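Local coordinates for protein NAGD (Escherichia coli, PDB 2C4N) that probably removes phosphate from ribonucleoside monophosphates and a broad range of other phosphate esters, as a magnesium-dependent phosphatase of the haloacid dehalogenase superfamily, at residues E26-I31 and A59-P64; A158-I163 and P171-K176; D228-D231 and R236-W239; I181-L186 and A191-T196; D77-Q82 and H97-A102. All blocks are in the same frame, centred on the assembly; numbering follows the deposited sequence.

Interaction 1 of 5, residues E26-I31 and A59-P64; sequences EFLHGI and AGVDVP
Leu28 and His29, on helix 24-33, face Val61, Asp62 and Val63 in the loop that leads from helix 49-58 to strand 68-70. The apolar part is carried by one methyl: Leu28 CD1 lies 4.0 Å from Val61 CG1 and 3.9 Å from Val63 CG1. The leucine crosses Val61 at about a right angle. Its CG stands anti to its own carbonyl carbon (chi1 -64°), which sends this branch out to the two valines, and Phe56 backs both of them from helix 49-58.

The polar part runs through a water in the plane of the imidazole, at its edge, 2.7 Å from His29 NE2. This water accepts from Asp62 N at 2.8 Å and donates to Gly60 O in a longer bond. Gly60, with its positive phi, closes helix 49-58 in a Schellman motif. His29 CE1 also approaches Asp62 O at 3.2 Å, obliquely to the ring. The Asp62 carboxylate stays apart, with OD2 5.7 Å from His29 NE2.

No direct hydrogen bond joins the two segments, so helix and loop of the phosphatase core are coupled by methyl packing beside a water-bridged imidazole, and the water turns backbone groups of the loop into partners for the histidine.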
# COMPACT_ATOMS: atom_id res chain seq x y z
N GLU A 26 18.47 11.42 -37.60
CA GLU A 26 17.89 12.52 -38.37
C GLU A 26 17.05 13.43 -37.48
O GLU A 26 17.06 14.66 -37.63
CB GLU A 26 17.04 11.97 -39.51
CG GLU A 26 16.57 13.02 -40.50
CD GLU A 26 17.72 13.65 -41.27
OE1 GLU A 26 18.62 14.25 -40.64
OE2 GLU A 26 17.73 13.55 -42.52
N PHE A 27 16.30 12.83 -36.56
CA PHE A 27 15.45 13.58 -35.65
C PHE A 27 16.29 14.54 -34.81
O PHE A 27 16.01 15.73 -34.75
CB PHE A 27 14.69 12.62 -34.73
CG PHE A 27 13.90 13.30 -33.65
CD1 PHE A 27 12.82 14.13 -33.97
CD2 PHE A 27 14.21 13.10 -32.31
CE1 PHE A 27 12.08 14.75 -32.97
CE2 PHE A 27 13.47 13.71 -31.30
CZ PHE A 27 12.40 14.54 -31.63
N LEU A 28 17.32 14.00 -34.18
CA LEU A 28 18.19 14.81 -33.33
C LEU A 28 18.97 15.86 -34.10
O LEU A 28 19.06 17.02 -33.68
CB LEU A 28 19.16 13.90 -32.57
CG LEU A 28 18.49 12.93 -31.57
CD1 LEU A 28 19.56 12.11 -30.85
CD2 LEU A 28 17.66 13.72 -30.57
N HIS A 29 19.54 15.48 -35.24
CA HIS A 29 20.31 16.42 -36.06
C HIS A 29 19.42 17.57 -36.52
O HIS A 29 19.88 18.71 -36.60
CB HIS A 29 20.92 15.71 -37.27
CG HIS A 29 22.00 14.72 -36.91
ND1 HIS A 29 23.02 15.03 -36.04
CD2 HIS A 29 22.21 13.45 -37.31
CE1 HIS A 29 23.82 13.98 -35.92
NE2 HIS A 29 23.35 13.01 -36.68
N GLY A 30 18.16 17.27 -36.81
CA GLY A 30 17.24 18.31 -37.24
C GLY A 30 17.05 19.35 -36.15
O GLY A 30 17.01 20.55 -36.41
N ILE A 31 16.93 18.88 -34.91
CA ILE A 31 16.75 19.77 -33.77
C ILE A 31 17.99 20.63 -33.54
O ILE A 31 17.88 21.85 -33.36
CB ILE A 31 16.46 18.97 -32.48
CG1 ILE A 31 15.12 18.25 -32.63
CG2 ILE A 31 16.45 19.90 -31.27
CD1 ILE A 31 14.83 17.27 -31.51
N ALA A 59 26.06 3.10 -31.93
CA ALA A 59 24.80 2.78 -32.60
C ALA A 59 24.59 3.62 -33.85
O ALA A 59 23.57 3.50 -34.52
CB ALA A 59 23.63 2.99 -31.64
N GLY A 60 25.56 4.48 -34.16
CA GLY A 60 25.45 5.30 -35.36
C GLY A 60 24.83 6.67 -35.19
O GLY A 60 24.55 7.34 -36.18
N VAL A 61 24.61 7.10 -33.94
CA VAL A 61 24.03 8.42 -33.68
C VAL A 61 25.07 9.30 -33.00
O VAL A 61 25.54 8.99 -31.91
CB VAL A 61 22.79 8.32 -32.76
CG1 VAL A 61 22.16 9.69 -32.60
CG2 VAL A 61 21.78 7.33 -33.32
N ASP A 62 25.42 10.41 -33.65
CA ASP A 62 26.43 11.31 -33.10
C ASP A 62 25.88 12.57 -32.44
O ASP A 62 25.26 13.40 -33.09
CB ASP A 62 27.42 11.72 -34.19
CG ASP A 62 28.14 10.53 -34.80
OD1 ASP A 62 28.42 9.56 -34.07
OD2 ASP A 62 28.44 10.58 -36.01
N VAL A 63 26.14 12.70 -31.14
CA VAL A 63 25.71 13.87 -30.37
C VAL A 63 26.78 14.19 -29.33
O VAL A 63 27.59 13.33 -28.98
CB VAL A 63 24.36 13.62 -29.64
CG1 VAL A 63 23.24 13.45 -30.65
CG2 VAL A 63 24.47 12.38 -28.76
N PRO A 64 26.81 15.43 -28.84
CA PRO A 64 27.77 15.88 -27.83
C PRO A 64 27.50 15.27 -26.45
O PRO A 64 26.36 14.92 -26.14
CB PRO A 64 27.57 17.40 -27.82
CG PRO A 64 26.96 17.69 -29.17
CD PRO A 64 26.02 16.56 -29.35
O HOH W 1 24.49 10.63 -36.24

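Interaction 2 of 5, residues A158-I163 and P171-K176; sequences ALCAGI and PFYVGK. With PO4 (phosphate ion), chain C; PO4 (phosphate ion), chain D.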
# COMPACT_ATOMS: atom_id res chain seq x y z
N ALA A 158 14.25 -1.01 -6.27
CA ALA A 158 14.37 -2.29 -5.57
C ALA A 158 15.35 -2.21 -4.41
O ALA A 158 15.17 -2.86 -3.38
CB ALA A 158 14.80 -3.38 -6.56
N LEU A 159 16.41 -1.42 -4.58
CA LEU A 159 17.40 -1.25 -3.53
C LEU A 159 16.81 -0.44 -2.37
O LEU A 159 17.17 -0.64 -1.22
CB LEU A 159 18.65 -0.53 -4.07
CG LEU A 159 19.33 -1.13 -5.31
CD1 LEU A 159 20.71 -0.52 -5.47
CD2 LEU A 159 19.44 -2.64 -5.18
N CYS A 160 15.90 0.47 -2.69
CA CYS A 160 15.27 1.28 -1.64
C CYS A 160 14.25 0.49 -0.84
O CYS A 160 14.04 0.76 0.35
CB CYS A 160 14.58 2.50 -2.26
SG CYS A 160 15.70 3.77 -2.89
N ALA A 161 13.62 -0.48 -1.48
CA ALA A 161 12.57 -1.28 -0.84
C ALA A 161 12.91 -1.80 0.56
O ALA A 161 12.12 -1.61 1.50
CB ALA A 161 12.20 -2.45 -1.76
N GLY A 162 14.06 -2.44 0.71
CA GLY A 162 14.46 -2.95 2.01
C GLY A 162 14.72 -1.85 3.02
O GLY A 162 14.37 -1.96 4.20
N ILE A 163 15.34 -0.77 2.56
CA ILE A 163 15.65 0.37 3.42
C ILE A 163 14.36 1.02 3.92
O ILE A 163 14.25 1.37 5.10
CB ILE A 163 16.49 1.42 2.66
CG1 ILE A 163 17.83 0.79 2.23
CG2 ILE A 163 16.74 2.64 3.54
CD1 ILE A 163 18.57 1.56 1.15
N PRO A 171 12.02 7.58 0.30
CA PRO A 171 12.94 8.60 -0.18
C PRO A 171 12.26 9.55 -1.14
O PRO A 171 11.15 9.31 -1.60
CB PRO A 171 14.01 7.78 -0.89
CG PRO A 171 13.15 6.73 -1.59
CD PRO A 171 12.15 6.33 -0.49
N PHE A 172 12.95 10.64 -1.42
CA PHE A 172 12.49 11.59 -2.40
C PHE A 172 13.18 11.09 -3.66
O PHE A 172 14.42 11.05 -3.71
CB PHE A 172 12.99 13.00 -2.08
CG PHE A 172 12.71 14.00 -3.17
CD1 PHE A 172 11.43 14.51 -3.36
CD2 PHE A 172 13.72 14.40 -4.04
CE1 PHE A 172 11.15 15.39 -4.40
CE2 PHE A 172 13.46 15.29 -5.08
CZ PHE A 172 12.18 15.78 -5.26
N TYR A 173 12.40 10.68 -4.66
CA TYR A 173 12.96 10.20 -5.91
C TYR A 173 13.17 11.41 -6.81
O TYR A 173 12.25 12.18 -7.05
CB TYR A 173 12.02 9.20 -6.60
CG TYR A 173 12.01 7.82 -5.97
CD1 TYR A 173 10.91 7.38 -5.23
CD2 TYR A 173 13.09 6.96 -6.11
CE1 TYR A 173 10.89 6.11 -4.66
CE2 TYR A 173 13.08 5.69 -5.53
CZ TYR A 173 11.98 5.27 -4.81
OH TYR A 173 11.99 4.02 -4.25
N VAL A 174 14.40 11.57 -7.29
CA VAL A 174 14.74 12.71 -8.14
C VAL A 174 14.25 12.56 -9.58
O VAL A 174 13.83 13.53 -10.20
CB VAL A 174 16.28 12.93 -8.15
CG1 VAL A 174 16.65 14.04 -9.13
CG2 VAL A 174 16.76 13.29 -6.74
N GLY A 175 14.28 11.34 -10.10
CA GLY A 175 13.87 11.11 -11.48
C GLY A 175 12.38 11.08 -11.75
O GLY A 175 11.56 11.25 -10.85
N LYS A 176 12.02 10.86 -13.02
CA LYS A 176 10.62 10.78 -13.43
C LYS A 176 9.95 9.70 -12.59
O LYS A 176 10.59 8.72 -12.22
CB LYS A 176 10.52 10.39 -14.91
CG LYS A 176 11.18 11.35 -15.89
CD LYS A 176 11.25 10.75 -17.28
CE LYS A 176 12.28 9.62 -17.36
NZ LYS A 176 12.14 8.81 -18.61
P PO4 C . 11.28 5.25 -17.04
O1 PO4 C . 12.70 5.03 -17.41
O2 PO4 C . 10.48 4.07 -17.44
O3 PO4 C . 11.17 5.44 -15.57
O4 PO4 C . 10.77 6.45 -17.74
P PO4 D . 14.73 5.97 -19.77
O1 PO4 D . 15.70 6.66 -20.65
O2 PO4 D . 14.27 6.89 -18.71
O3 PO4 D . 13.58 5.52 -20.57
O4 PO4 D . 15.39 4.79 -19.16
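Cys160 and Pro171 mark the closest backbone approach, 7.8 Å from CA to CA, where helix 156-167 runs beside the start of strand 172-173. The pair belongs to a beta-alpha-beta unit, strand 139-142, helix 156-167 and strand 172-173, in the four-stranded sheet of the cap domain.

The cysteine side chain makes the contact for the helix. Its SG meets Pro171 CG at 4.1 Å, while its CB comes 3.6 Å from Tyr173 OH. The sulfur is 5.3 Å from the centroid of the Tyr173 ring and 61° off the ring normal, an oblique sulfur-aromatic contact. Pro171 CG sits 3.7 Å above one face of that ring, toward its rim, so the phenol has proline over one face and cysteine near its hydroxyl. Ala142 of the adjacent strand 139-142 touches both Cys160 and Tyr173.

Beyond the strand the chain reaches Lys176, a substrate-binding residue by similarity, whose NZ forms salt bridges with Asp9 and Asp206. Putting a leucine at Lys176 would probably leave these two carboxylates without the lysine they share and remove a donor from the phosphate pocket. The bound phosphates, probably from the crystallisation liquor, also take bonds from Thr42, Asn43 and Thr205. With its chain bent at chi3 (-72°), Lys176 donates hydrogen bonds from NZ to O4 of one phosphate ion and O2 of the other, each at 2.9 Å.

Interaction 3 of 5, residues D228-D231 and R236-W239; sequences DDID and RPSW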
# COMPACT_ATOMS: atom_id res chain seq x y z
N ASP A 228 -3.69 2.54 -26.99
CA ASP A 228 -4.92 2.38 -26.23
C ASP A 228 -4.77 2.77 -24.76
O ASP A 228 -5.77 2.92 -24.06
CB ASP A 228 -5.45 0.94 -26.33
CG ASP A 228 -4.48 -0.09 -25.81
OD1 ASP A 228 -3.65 0.23 -24.93
OD2 ASP A 228 -4.54 -1.25 -26.29
N ASP A 229 -3.54 2.96 -24.30
CA ASP A 229 -3.31 3.35 -22.91
C ASP A 229 -3.77 4.77 -22.60
O ASP A 229 -3.92 5.14 -21.44
CB ASP A 229 -1.82 3.23 -22.54
CG ASP A 229 -1.34 1.79 -22.44
OD1 ASP A 229 -2.15 0.92 -22.07
OD2 ASP A 229 -0.15 1.54 -22.72
N ILE A 230 -4.01 5.58 -23.64
CA ILE A 230 -4.43 6.97 -23.42
C ILE A 230 -5.94 7.16 -23.24
O ILE A 230 -6.38 8.19 -22.73
CB ILE A 230 -3.98 7.90 -24.57
CG1 ILE A 230 -4.85 7.65 -25.81
CG2 ILE A 230 -2.51 7.66 -24.90
CD1 ILE A 230 -4.84 8.81 -26.81
N ASP A 231 -6.72 6.16 -23.63
CA ASP A 231 -8.18 6.25 -23.55
C ASP A 231 -8.69 6.62 -22.16
O ASP A 231 -9.45 7.57 -22.00
CB ASP A 231 -8.82 4.93 -24.00
CG ASP A 231 -8.42 4.53 -25.41
OD1 ASP A 231 -8.00 5.41 -26.19
OD2 ASP A 231 -8.55 3.33 -25.76
N ARG A 236 -3.82 13.61 -21.37
CA ARG A 236 -3.34 12.95 -22.57
C ARG A 236 -2.23 13.76 -23.23
O ARG A 236 -2.10 14.96 -23.02
CB ARG A 236 -4.50 12.71 -23.54
CG ARG A 236 -5.49 11.67 -23.05
CD ARG A 236 -6.69 11.60 -23.96
NE ARG A 236 -7.60 10.52 -23.60
CZ ARG A 236 -8.78 10.33 -24.18
NH1 ARG A 236 -9.19 11.14 -25.15
NH2 ARG A 236 -9.56 9.32 -23.80
N PRO A 237 -1.41 13.09 -24.05
CA PRO A 237 -0.30 13.76 -24.74
C PRO A 237 -0.78 14.82 -25.72
O PRO A 237 -1.87 14.72 -26.27
CB PRO A 237 0.40 12.60 -25.47
CG PRO A 237 -0.02 11.36 -24.70
CD PRO A 237 -1.47 11.66 -24.41
N SER A 238 0.05 15.83 -25.94
CA SER A 238 -0.28 16.89 -26.88
C SER A 238 -0.33 16.26 -28.27
O SER A 238 -1.18 16.60 -29.09
CB SER A 238 0.79 17.99 -26.83
OG SER A 238 0.97 18.45 -25.50
N TRP A 239 0.60 15.34 -28.52
CA TRP A 239 0.70 14.63 -29.80
C TRP A 239 1.15 13.18 -29.55
O TRP A 239 1.74 12.88 -28.51
CB TRP A 239 1.74 15.28 -30.70
CG TRP A 239 1.44 16.67 -31.13
CD1 TRP A 239 0.58 17.07 -32.11
CD2 TRP A 239 2.03 17.87 -30.60
NE1 TRP A 239 0.60 18.44 -32.23
CE2 TRP A 239 1.49 18.95 -31.32
CE3 TRP A 239 2.97 18.12 -29.59
CZ2 TRP A 239 1.85 20.28 -31.06
CZ3 TRP A 239 3.34 19.44 -29.34
CH2 TRP A 239 2.78 20.50 -30.07
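Ile230 and Asp231 meet Arg236 and Pro237 within the long loop that joins strand 216-220 to the edge strand 239-241, and the arginine does most of the joining. Its side chain runs extended from CG to NE (chi2 173°), passing its methylenes beside Ile230 O, with both Arg236 CG and CD at 3.6 Å from that oxygen. Two backbone carbonyls then receive the guanidinium. Arg236 NE donates to Ile230 O at 2.8 Å through a bent bond, the N-H...O angle being 137°. The donor stands above the carbonyl plane, 42° out of it, and the oxygen is itself tilted from the guanidinium plane. Arg236 NH2 turns to Asp231 O, which lies at the edge of the guanidinium and in its plane; the modelled separation of 2.5 Å is short enough for its exact value to be doubtful. If both bonds are taken as modelled, they span consecutive carbonyls and would limit rotation of the guanidinium.

In the parallel core sheet of this HAD-type fold, strand 239-241 is one of the two outermost strands within this chain, and Trp239 pairs through its backbone with Thr217 and Leu219. Just before this strand, Pro237 packs on Leu219 of strand 216-220, and its CD lies 4.2 Å from Ile230 CG2. Leu203, a substrate-binding residue by similarity at the start of helix 203-212, touches both Ile230 and Pro237.

The Asp231 carboxylate is near the guanidinium without contact, OD1 being 4.8 Å from Arg236 NH2. Arg236 also packs on Arg139 of a neighbouring subunit, and its NH1 forms a long, weak ion pair with Glu83 of that subunit.

Interaction 4 of 5, residues I181-L186 and A191-T196; sequences IIRAAL and AHSEET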
# COMPACT_ATOMS: atom_id res chain seq x y z
N ILE A 181 12.81 16.86 -11.85
CA ILE A 181 13.88 16.59 -12.82
C ILE A 181 13.64 17.33 -14.14
O ILE A 181 14.59 17.64 -14.85
CB ILE A 181 14.06 15.08 -13.07
CG1 ILE A 181 15.38 14.85 -13.81
CG2 ILE A 181 12.90 14.54 -13.89
CD1 ILE A 181 15.82 13.41 -13.85
N ILE A 182 12.38 17.59 -14.46
CA ILE A 182 12.05 18.33 -15.68
C ILE A 182 12.48 19.78 -15.46
O ILE A 182 13.01 20.43 -16.36
CB ILE A 182 10.53 18.27 -15.99
CG1 ILE A 182 10.08 16.81 -16.16
CG2 ILE A 182 10.22 19.07 -17.24
CD1 ILE A 182 10.85 16.04 -17.23
N ARG A 183 12.26 20.28 -14.25
CA ARG A 183 12.66 21.64 -13.89
C ARG A 183 14.17 21.75 -14.01
O ARG A 183 14.70 22.73 -14.54
CB ARG A 183 12.23 21.97 -12.46
CG ARG A 183 11.01 22.88 -12.38
CD ARG A 183 11.30 24.19 -13.08
NE ARG A 183 10.13 24.71 -13.78
CZ ARG A 183 10.17 25.70 -14.67
NH1 ARG A 183 11.33 26.28 -14.96
NH2 ARG A 183 9.06 26.10 -15.26
N ALA A 184 14.87 20.73 -13.51
CA ALA A 184 16.33 20.69 -13.57
C ALA A 184 16.81 20.70 -15.01
O ALA A 184 17.79 21.35 -15.35
CB ALA A 184 16.85 19.45 -12.84
N ALA A 185 16.10 19.96 -15.86
CA ALA A 185 16.46 19.88 -17.28
C ALA A 185 16.25 21.24 -17.94
O ALA A 185 17.07 21.67 -18.76
CB ALA A 185 15.61 18.81 -17.97
N LEU A 186 15.16 21.92 -17.59
CA LEU A 186 14.87 23.24 -18.14
C LEU A 186 15.97 24.22 -17.72
O LEU A 186 16.44 25.02 -18.52
CB LEU A 186 13.51 23.76 -17.64
CG LEU A 186 12.24 23.05 -18.12
CD1 LEU A 186 11.04 23.61 -17.38
CD2 LEU A 186 12.08 23.23 -19.62
N ALA A 191 15.71 27.30 -20.12
CA ALA A 191 14.46 27.38 -20.86
C ALA A 191 13.24 27.46 -19.96
O ALA A 191 13.29 27.09 -18.78
CB ALA A 191 14.33 26.18 -21.78
N HIS A 192 12.14 27.95 -20.53
CA HIS A 192 10.88 28.06 -19.82
C HIS A 192 9.99 26.89 -20.24
O HIS A 192 10.07 26.41 -21.37
CB HIS A 192 10.17 29.37 -20.16
CG HIS A 192 10.81 30.58 -19.55
ND1 HIS A 192 11.30 31.62 -20.30
CD2 HIS A 192 11.04 30.90 -18.26
CE1 HIS A 192 11.81 32.54 -19.50
NE2 HIS A 192 11.66 32.13 -18.25
N SER A 193 9.15 26.43 -19.32
CA SER A 193 8.27 25.31 -19.59
C SER A 193 7.33 25.57 -20.76
O SER A 193 7.05 24.67 -21.55
CB SER A 193 7.46 24.96 -18.34
OG SER A 193 6.65 26.05 -17.95
N GLU A 194 6.85 26.81 -20.89
CA GLU A 194 5.91 27.17 -21.95
C GLU A 194 6.45 27.03 -23.38
O GLU A 194 5.68 27.01 -24.33
CB GLU A 194 5.38 28.60 -21.77
CG GLU A 194 5.20 29.04 -20.32
CD GLU A 194 6.49 29.51 -19.70
OE1 GLU A 194 7.09 30.46 -20.24
OE2 GLU A 194 6.91 28.93 -18.68
N GLU A 195 7.77 26.97 -23.53
CA GLU A 195 8.37 26.82 -24.86
C GLU A 195 9.18 25.54 -24.97
O GLU A 195 10.10 25.44 -25.77
CB GLU A 195 9.28 28.01 -25.19
CG GLU A 195 8.54 29.29 -25.56
CD GLU A 195 8.55 30.30 -24.45
OE1 GLU A 195 9.65 30.76 -24.07
OE2 GLU A 195 7.46 30.65 -23.95
N THR A 196 8.83 24.55 -24.16
CA THR A 196 9.56 23.29 -24.18
C THR A 196 8.63 22.10 -24.33
O THR A 196 7.53 22.08 -23.78
CB THR A 196 10.39 23.11 -22.90
OG1 THR A 196 11.26 24.23 -22.74
CG2 THR A 196 11.23 21.83 -22.97
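Leu186 fills the tight half of this contact, its two methyls parting between Ser193 and Thr196. Leu186 CD2 comes 3.4 Å from Thr196 OG1, and the two side chains slide past each other in opposite directions. Leu186 CD1 lies 3.9 Å from Ser193 CB and, within its own helix, packs against one face of the Arg183 guanidinium, 3.5 Å from the plane and over its centre. Leu186 O accepts from Ala191 N at 2.9 Å in a nearly straight bond of 174°. Thr196 OG1, anti to its carbonyl carbon (chi1 -56°), donates to His192 O at 2.8 Å, opposite in face to the bond from Glu195 N. Replacing Thr196 with alanine is likely to cost His192 O this donor and open a gap beside the leucine methyl. Ser193 N, buried here, finds no partner in the model.

A looser contact is made by Arg183, whose bent chain brings NH2 3.6 Å from Ser193 OG, obliquely and without a hydrogen bond. On this side, partly exposed His192 and Glu194 meet a neighbouring subunit, where His192 stacks on its counterpart.

The arrangement is the return from helix 180-189 into parallel strand 196-200, a helix-to-strand connection typical of the Rossmann-like HAD core; the metal ligand Asp201 follows that strand.

Interaction 5 of 5, residues D77-Q82 and H97-A102; sequences DFLRRQ and HELYKA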
# COMPACT_ATOMS: atom_id res chain seq x y z
N ASP A 77 22.83 17.82 -8.92
CA ASP A 77 22.36 19.20 -9.05
C ASP A 77 21.41 19.55 -7.92
O ASP A 77 21.40 20.67 -7.43
CB ASP A 77 21.66 19.42 -10.39
CG ASP A 77 22.64 19.58 -11.55
OD1 ASP A 77 23.80 19.95 -11.29
OD2 ASP A 77 22.24 19.34 -12.71
N PHE A 78 20.60 18.58 -7.52
CA PHE A 78 19.65 18.76 -6.43
C PHE A 78 20.39 19.01 -5.12
O PHE A 78 20.07 19.93 -4.37
CB PHE A 78 18.75 17.52 -6.32
CG PHE A 78 17.88 17.50 -5.10
CD1 PHE A 78 18.38 17.09 -3.87
CD2 PHE A 78 16.54 17.87 -5.18
CE1 PHE A 78 17.57 17.06 -2.73
CE2 PHE A 78 15.72 17.84 -4.05
CZ PHE A 78 16.24 17.44 -2.83
N LEU A 79 21.40 18.18 -4.86
CA LEU A 79 22.18 18.26 -3.63
C LEU A 79 23.14 19.45 -3.56
O LEU A 79 23.49 19.92 -2.47
CB LEU A 79 22.94 16.95 -3.44
CG LEU A 79 22.02 15.74 -3.23
CD1 LEU A 79 22.81 14.45 -3.25
CD2 LEU A 79 21.28 15.91 -1.92
N ARG A 80 23.57 19.93 -4.72
CA ARG A 80 24.47 21.07 -4.77
C ARG A 80 23.86 22.24 -4.03
O ARG A 80 24.54 22.94 -3.28
CB ARG A 80 24.72 21.50 -6.22
CG ARG A 80 25.98 20.97 -6.85
CD ARG A 80 26.27 21.69 -8.16
NE ARG A 80 27.45 21.14 -8.82
CZ ARG A 80 27.45 20.06 -9.58
NH1 ARG A 80 26.32 19.39 -9.80
NH2 ARG A 80 28.58 19.63 -10.12
N ARG A 81 22.56 22.45 -4.25
CA ARG A 81 21.84 23.55 -3.63
C ARG A 81 21.41 23.27 -2.20
O ARG A 81 20.66 24.05 -1.61
CB ARG A 81 20.58 23.88 -4.45
CG ARG A 81 20.54 23.28 -5.86
CD ARG A 81 20.43 24.37 -6.93
NE ARG A 81 19.81 23.89 -8.17
CZ ARG A 81 18.50 23.72 -8.34
NH1 ARG A 81 17.66 23.97 -7.34
NH2 ARG A 81 18.02 23.30 -9.50
N GLN A 82 21.89 22.18 -1.62
CA GLN A 82 21.50 21.84 -0.26
C GLN A 82 22.60 22.11 0.76
O GLN A 82 23.79 22.12 0.43
CB GLN A 82 21.09 20.37 -0.15
CG GLN A 82 20.00 19.92 -1.13
CD GLN A 82 18.77 20.81 -1.12
OE1 GLN A 82 18.29 21.21 -0.06
NE2 GLN A 82 18.25 21.10 -2.30
N HIS A 97 31.10 9.96 -8.67
CA HIS A 97 31.93 11.02 -9.21
C HIS A 97 31.19 12.36 -9.24
O HIS A 97 31.76 13.40 -8.93
CB HIS A 97 32.40 10.66 -10.62
CG HIS A 97 33.49 11.56 -11.12
ND1 HIS A 97 34.74 11.59 -10.56
CD2 HIS A 97 33.49 12.48 -12.11
CE1 HIS A 97 35.47 12.50 -11.18
NE2 HIS A 97 34.74 13.06 -12.12
N GLU A 98 29.91 12.32 -9.61
CA GLU A 98 29.09 13.53 -9.66
C GLU A 98 28.99 14.17 -8.28
O GLU A 98 29.06 15.38 -8.15
CB GLU A 98 27.69 13.21 -10.18
CG GLU A 98 27.61 12.91 -11.67
CD GLU A 98 27.92 14.11 -12.54
OE1 GLU A 98 27.30 15.18 -12.34
OE2 GLU A 98 28.78 13.99 -13.43
N LEU A 99 28.80 13.34 -7.25
CA LEU A 99 28.69 13.84 -5.89
C LEU A 99 30.00 14.49 -5.42
O LEU A 99 29.98 15.54 -4.77
CB LEU A 99 28.29 12.71 -4.94
CG LEU A 99 26.88 12.16 -5.21
CD1 LEU A 99 26.56 10.99 -4.29
CD2 LEU A 99 25.88 13.27 -5.00
N TYR A 100 31.13 13.87 -5.75
CA TYR A 100 32.42 14.43 -5.37
C TYR A 100 32.62 15.78 -6.04
O TYR A 100 33.14 16.71 -5.42
CB TYR A 100 33.56 13.47 -5.77
CG TYR A 100 33.82 12.40 -4.74
CD1 TYR A 100 33.81 11.05 -5.08
CD2 TYR A 100 34.05 12.74 -3.41
CE1 TYR A 100 34.01 10.07 -4.11
CE2 TYR A 100 34.26 11.77 -2.45
CZ TYR A 100 34.23 10.44 -2.80
OH TYR A 100 34.40 9.49 -1.82
N LYS A 101 32.18 15.90 -7.29
CA LYS A 101 32.29 17.16 -8.02
C LYS A 101 31.34 18.21 -7.45
O LYS A 101 31.53 19.41 -7.66
CB LYS A 101 32.00 16.95 -9.52
CG LYS A 101 33.01 16.06 -10.23
CD LYS A 101 34.43 16.60 -10.10
CE LYS A 101 34.98 17.15 -11.42
NZ LYS A 101 34.21 18.31 -11.95
N ALA A 102 30.31 17.76 -6.73
CA ALA A 102 29.35 18.66 -6.11
C ALA A 102 29.83 19.06 -4.71
O ALA A 102 29.10 19.70 -3.95
CB ALA A 102 27.98 17.99 -6.01
O HOH W 2 28.33 17.17 -9.95
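The Arg80 guanidinium lies with one face on Ala102, whose CB is 4.1 Å above the plane and over its centre; Lys101 O approaches the group obliquely. Elsewhere on the same helix, the Phe78 ring carries Gln82 NE2 over the centre of one face at 4.1 Å and has Leu79 CG in plane at its edge. That amide is held by its bond to Phe78 O, 3.0 Å from NE2, with the carbonyl oxygen almost in the amide plane.

Arg80 runs extended from CG to NE. Its CG touches Ala102 CB at 3.7 Å, so the aliphatic part of the chain and the guanidinium face both rest on the same methyl. Asp77 OD1 anchors the far end through a salt bridge to Arg80 NH1 at 3.0 Å. A water bridges the helices on this exposed side: it donates to Glu98 O at 2.6 Å and to Glu98 OE1, and accepts a weak bond from Arg80 NH2.

The buried side is apolar. Leu79 CD1 and Leu99 CD2 meet at 3.7 Å, the two side chains crossing at a slant.

Helix 71-80 leads into strand 86-90, and helix 94-101 makes the crossover from there to the parallel strand 105-116, whose Phe113 and Ile115 pack against Leu79.

How the interactions relate
Interactions 2 and 5 belong to the cap side of the molecule, with centres 18 Å apart; they meet where Phe172 CE2 touches Phe78 CE2 at 3.6 Å. Interaction 2 also passes straight into interaction 4 along the chain, and Val174 O packs 3.3 Å from Ile181 CB. Interactions 1, 3 and 4 lie on the core, and no two of them touch. Lys176 brings interaction 2 into the phosphate site, whereas the side chains of Leu28 in interaction 1 and Pro237 in interaction 3 each remain about 13 Å from the bound magnesium. Interactions 3 and 4, with nearest atoms about 7 Å apart, both reach a neighbouring subunit that Phe172 and Phe78 also touch. Interaction 5 lies away from the catalytic residues.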